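Long-range contact in putative uncharacterized protein (Pseudomonas phage 201phi2-1, PDB 3R4V), which is of unknown function but belongs to the phage tubulin-like proteins, with guanosine-5'-diphosphate bound: residues Val223-Leu234 with Asp263-Val272. Sequence-based numbering, arbitrary orientation.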
loop_
_atom_site.group_PDB
_atom_site.type_symbol
_atom_site.label_atom_id
_atom_site.label_comp_id
_atom_site.label_asym_id
_atom_site.label_seq_id
_atom_site.Cartn_x
_atom_site.Cartn_y
_atom_site.Cartn_z
ATOM N N VAL A 223 12.018 -16.267 0.307
ATOM C CA VAL A 223 11.909 -14.964 -0.355
ATOM C C VAL A 223 13.136 -14.803 -1.254
ATOM O O VAL A 223 14.264 -14.849 -0.778
ATOM C CB VAL A 223 11.858 -13.797 0.657
ATOM C CG1 VAL A 223 11.863 -12.461 -0.070
ATOM C CG2 VAL A 223 10.637 -13.913 1.562
ATOM N N PRO A 224 12.926 -14.636 -2.564
ATOM C CA PRO A 224 14.094 -14.594 -3.457
ATOM C C PRO A 224 14.881 -13.279 -3.365
ATOM O O PRO A 224 14.288 -12.202 -3.198
ATOM C CB PRO A 224 13.476 -14.755 -4.855
ATOM C CG PRO A 224 12.076 -14.268 -4.703
ATOM C CD PRO A 224 11.649 -14.609 -3.300
ATOM N N GLU A 225 16.206 -13.383 -3.463
ATOM C CA GLU A 225 17.079 -12.212 -3.453
ATOM C C GLU A 225 16.760 -11.213 -2.340
ATOM O O GLU A 225 16.584 -10.023 -2.591
ATOM C CB GLU A 225 17.046 -11.524 -4.820
ATOM C CG GLU A 225 17.552 -12.458 -5.925
ATOM C CD GLU A 225 17.578 -11.823 -7.312
ATOM O OE1 GLU A 225 17.692 -10.586 -7.416
ATOM O OE2 GLU A 225 17.485 -12.574 -8.301
ATOM N N ALA A 226 16.726 -11.694 -1.104
ATOM C CA ALA A 226 16.365 -10.842 0.017
ATOM C C ALA A 226 17.403 -9.744 0.168
ATOM O O ALA A 226 18.607 -10.010 0.110
ATOM C CB ALA A 226 16.266 -11.663 1.297
ATOM N N ILE A 227 16.945 -8.517 0.366
ATOM C CA ILE A 227 17.849 -7.384 0.588
ATOM C C ILE A 227 18.053 -7.070 2.067
ATOM O O ILE A 227 19.183 -6.892 2.520
ATOM C CB ILE A 227 17.298 -6.106 -0.077
ATOM C CG1 ILE A 227 17.059 -6.352 -1.569
ATOM C CG2 ILE A 227 18.230 -4.905 0.175
ATOM C CD1 ILE A 227 16.217 -5.256 -2.235
ATOM N N SER A 228 16.954 -6.977 2.814
ATOM C CA SER A 228 17.015 -6.474 4.180
ATOM C C SER A 228 15.989 -7.211 5.035
ATOM O O SER A 228 14.818 -7.287 4.676
ATOM C CB SER A 228 16.741 -4.962 4.165
ATOM O OG SER A 228 16.888 -4.372 5.434
ATOM N N GLN A 229 16.421 -7.721 6.182
ATOM C CA GLN A 229 15.633 -8.702 6.921
ATOM C C GLN A 229 15.555 -8.300 8.386
ATOM O O GLN A 229 16.561 -7.918 8.976
ATOM C CB GLN A 229 16.372 -10.029 6.815
ATOM C CG GLN A 229 15.584 -11.298 7.005
ATOM C CD GLN A 229 16.375 -12.479 6.474
ATOM O OE1 GLN A 229 16.438 -12.703 5.262
ATOM N NE2 GLN A 229 17.033 -13.208 7.375
ATOM N N LEU A 230 14.367 -8.390 8.973
ATOM C CA LEU A 230 14.211 -8.198 10.415
ATOM C C LEU A 230 13.441 -9.394 10.968
ATOM O O LEU A 230 12.378 -9.722 10.455
ATOM C CB LEU A 230 13.440 -6.909 10.678
ATOM C CG LEU A 230 13.922 -5.992 11.794
ATOM C CD1 LEU A 230 13.504 -4.562 11.517
ATOM C CD2 LEU A 230 13.372 -6.471 13.129
ATOM N N SER A 231 13.985 -10.054 11.992
ATOM C CA SER A 231 13.327 -11.215 12.596
ATOM C C SER A 231 12.985 -10.969 14.062
ATOM O O SER A 231 13.808 -10.449 14.811
ATOM C CB SER A 231 14.216 -12.460 12.482
ATOM O OG SER A 231 14.378 -12.834 11.120
ATOM N N LEU A 232 11.762 -11.329 14.458
ATOM C CA LEU A 232 11.367 -11.298 15.862
ATOM C C LEU A 232 11.202 -12.717 16.384
ATOM O O LEU A 232 10.593 -13.554 15.725
ATOM C CB LEU A 232 10.055 -10.539 16.040
ATOM C CG LEU A 232 10.086 -9.053 15.652
ATOM C CD1 LEU A 232 8.720 -8.423 15.857
ATOM C CD2 LEU A 232 11.155 -8.320 16.460
ATOM N N TYR A 233 11.735 -12.985 17.572
ATOM C CA TYR A 233 11.605 -14.304 18.177
ATOM C C TYR A 233 11.099 -14.190 19.605
ATOM O O TYR A 233 11.584 -13.366 20.376
ATOM C CB TYR A 233 12.956 -15.024 18.212
ATOM C CG TYR A 233 13.539 -15.431 16.872
ATOM C CD1 TYR A 233 13.151 -16.613 16.257
ATOM C CD2 TYR A 233 14.495 -14.649 16.241
ATOM C CE1 TYR A 233 13.693 -17.005 15.048
ATOM C CE2 TYR A 233 15.051 -15.032 15.027
ATOM C CZ TYR A 233 14.641 -16.212 14.435
ATOM O OH TYR A 233 15.174 -16.605 13.231
ATOM N N LEU A 234 10.142 -15.037 19.967
ATOM C CA LEU A 234 9.695 -15.136 21.355
ATOM C C LEU A 234 10.617 -16.069 22.137
ATOM O O LEU A 234 10.955 -15.802 23.288
ATOM C CB LEU A 234 8.254 -15.640 21.420
ATOM C CG LEU A 234 7.631 -15.794 22.810
ATOM C CD1 LEU A 234 7.774 -14.516 23.614
ATOM C CD2 LEU A 234 6.166 -16.176 22.677
ATOM N N ASP A 263 5.055 -16.930 17.481
ATOM C CA ASP A 263 6.327 -17.252 18.118
ATOM C C ASP A 263 7.538 -16.653 17.391
ATOM O O ASP A 263 8.567 -16.370 18.002
ATOM C CB ASP A 263 6.475 -18.770 18.237
ATOM C CG ASP A 263 7.679 -19.177 19.062
ATOM O OD1 ASP A 263 7.586 -19.144 20.309
ATOM O OD2 ASP A 263 8.714 -19.540 18.462
ATOM N N GLN A 264 7.424 -16.480 16.081
ATOM C CA GLN A 264 8.463 -15.787 15.330
ATOM C C GLN A 264 7.847 -15.136 14.107
ATOM O O GLN A 264 6.900 -15.672 13.518
ATOM C CB GLN A 264 9.610 -16.724 14.942
ATOM C CG GLN A 264 9.248 -17.793 13.937
ATOM C CD GLN A 264 10.376 -18.793 13.739
ATOM O OE1 GLN A 264 10.656 -19.613 14.620
ATOM N NE2 GLN A 264 11.035 -18.724 12.596
ATOM N N ILE A 265 8.356 -13.957 13.756
ATOM C CA ILE A 265 7.844 -13.194 12.619
ATOM C C ILE A 265 9.053 -12.626 11.892
ATOM O O ILE A 265 9.935 -12.056 12.532
ATOM C CB ILE A 265 6.910 -12.025 13.048
ATOM C CG1 ILE A 265 5.890 -12.489 14.093
ATOM C CG2 ILE A 265 6.196 -11.413 11.825
ATOM C CD1 ILE A 265 5.108 -11.365 14.739
ATOM N N HIS A 266 9.102 -12.802 10.572
ATOM C CA HIS A 266 10.204 -12.303 9.750
ATOM C C HIS A 266 9.680 -11.311 8.747
ATOM O O HIS A 266 8.728 -11.601 8.027
ATOM C CB HIS A 266 10.881 -13.459 9.013
ATOM C CG HIS A 266 11.275 -14.589 9.917
ATOM N ND1 HIS A 266 12.446 -14.589 10.644
ATOM C CD2 HIS A 266 10.636 -15.738 10.236
ATOM C CE1 HIS A 266 12.517 -15.693 11.363
ATOM N NE2 HIS A 266 11.428 -16.407 11.140
ATOM N N PHE A 267 10.317 -10.148 8.693
ATOM C CA PHE A 267 9.904 -9.079 7.791
ATOM C C PHE A 267 11.016 -8.941 6.768
ATOM O O PHE A 267 12.090 -8.410 7.079
ATOM C CB PHE A 267 9.739 -7.790 8.593
ATOM C CG PHE A 267 8.736 -7.897 9.723
ATOM C CD1 PHE A 267 9.103 -8.438 10.949
ATOM C CD2 PHE A 267 7.437 -7.467 9.556
ATOM C CE1 PHE A 267 8.184 -8.533 11.986
ATOM C CE2 PHE A 267 6.509 -7.561 10.587
ATOM C CZ PHE A 267 6.879 -8.099 11.801
ATOM N N VAL A 268 10.789 -9.464 5.575
ATOM C CA VAL A 268 11.856 -9.557 4.585
ATOM C C VAL A 268 11.559 -8.639 3.420
ATOM O O VAL A 268 10.473 -8.680 2.857
ATOM C CB VAL A 268 11.990 -10.980 4.062
ATOM C CG1 VAL A 268 13.278 -11.117 3.229
ATOM C CG2 VAL A 268 11.983 -11.974 5.233
ATOM N N ILE A 269 12.518 -7.786 3.084
ATOM C CA ILE A 269 12.358 -6.859 1.968
ATOM C C ILE A 269 13.186 -7.372 0.783
ATOM O O ILE A 269 14.361 -7.670 0.940
ATOM C CB ILE A 269 12.819 -5.429 2.364
ATOM C CG1 ILE A 269 11.989 -4.901 3.539
ATOM C CG2 ILE A 269 12.762 -4.465 1.157
ATOM C CD1 ILE A 269 12.441 -3.567 4.088
ATOM N N ASN A 270 12.575 -7.463 -0.399
ATOM C CA ASN A 270 13.322 -7.726 -1.625
ATOM C C ASN A 270 12.749 -6.843 -2.716
ATOM O O ASN A 270 11.915 -6.000 -2.417
ATOM C CB ASN A 270 13.268 -9.200 -2.020
ATOM C CG ASN A 270 11.931 -9.620 -2.566
ATOM O OD1 ASN A 270 10.926 -8.919 -2.409
ATOM N ND2 ASN A 270 11.900 -10.789 -3.205
ATOM N N SER A 271 13.182 -7.014 -3.963
ATOM C CA SER A 271 12.585 -6.200 -5.037
ATOM C C SER A 271 12.480 -6.947 -6.357
ATOM O O SER A 271 11.849 -6.446 -7.289
ATOM C CB SER A 271 13.353 -4.886 -5.239
ATOM O OG SER A 271 14.641 -5.144 -5.804
ATOM N N VAL A 272 13.094 -8.123 -6.456
ATOM C CA VAL A 272 13.086 -8.845 -7.728
ATOM C C VAL A 272 11.667 -9.273 -8.139
ATOM O O VAL A 272 11.387 -9.441 -9.311
ATOM C CB VAL A 272 14.071 -10.037 -7.748
ATOM C CG1 VAL A 272 13.594 -11.157 -6.842
ATOM C CG2 VAL A 272 14.243 -10.551 -9.166
HETATM O O HOH W 1 15.516 -8.474 -4.573
HETATM O O HOH W 2 14.350 -18.893 12.269
#
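Ser231 and His266 are a non-hydrogen-bonded pair with side chains on the same face of the sheet; both have the outer group beside the backbone N, chi1 -66° and -52°. This brings Ser231 OG to the edge of the imidazole, in the ring plane, 2.7 Å from His266 ND1. Either atom could donate this hydrogen bond. At the other ring nitrogen Gln264 NE2 donates to His266 NE2 over 2.8 Å, also in the ring plane, a bent bond. The two bonds should limit rotation of the imidazole. Its edge points at the face of Tyr233 in an offset edge-to-face pair, planes 78° apart, and Phe242 makes a second edge-to-face contact.

On the other face of the sheet, which carries Leu230, Leu232 and Phe267, Leu232 CD1 meets Phe267 CE1 at 3.9 Å, and Leu178 of helix 161-178 packs on both residues. Near the other end, Ile269 O accepts from both Ile227 N (2.8 Å) and Ser228 N (3.3 Å), a classic beta bulge. Beyond it, Asn270 ND2 gives Pro224 O a nearly straight bond of 2.8 Å, in the amide plane, while OD1 is taken by His212. Strands 228-233 and 264-270 are adjacent antiparallel strands in the sheet of the phage tubulin-like C-terminal region.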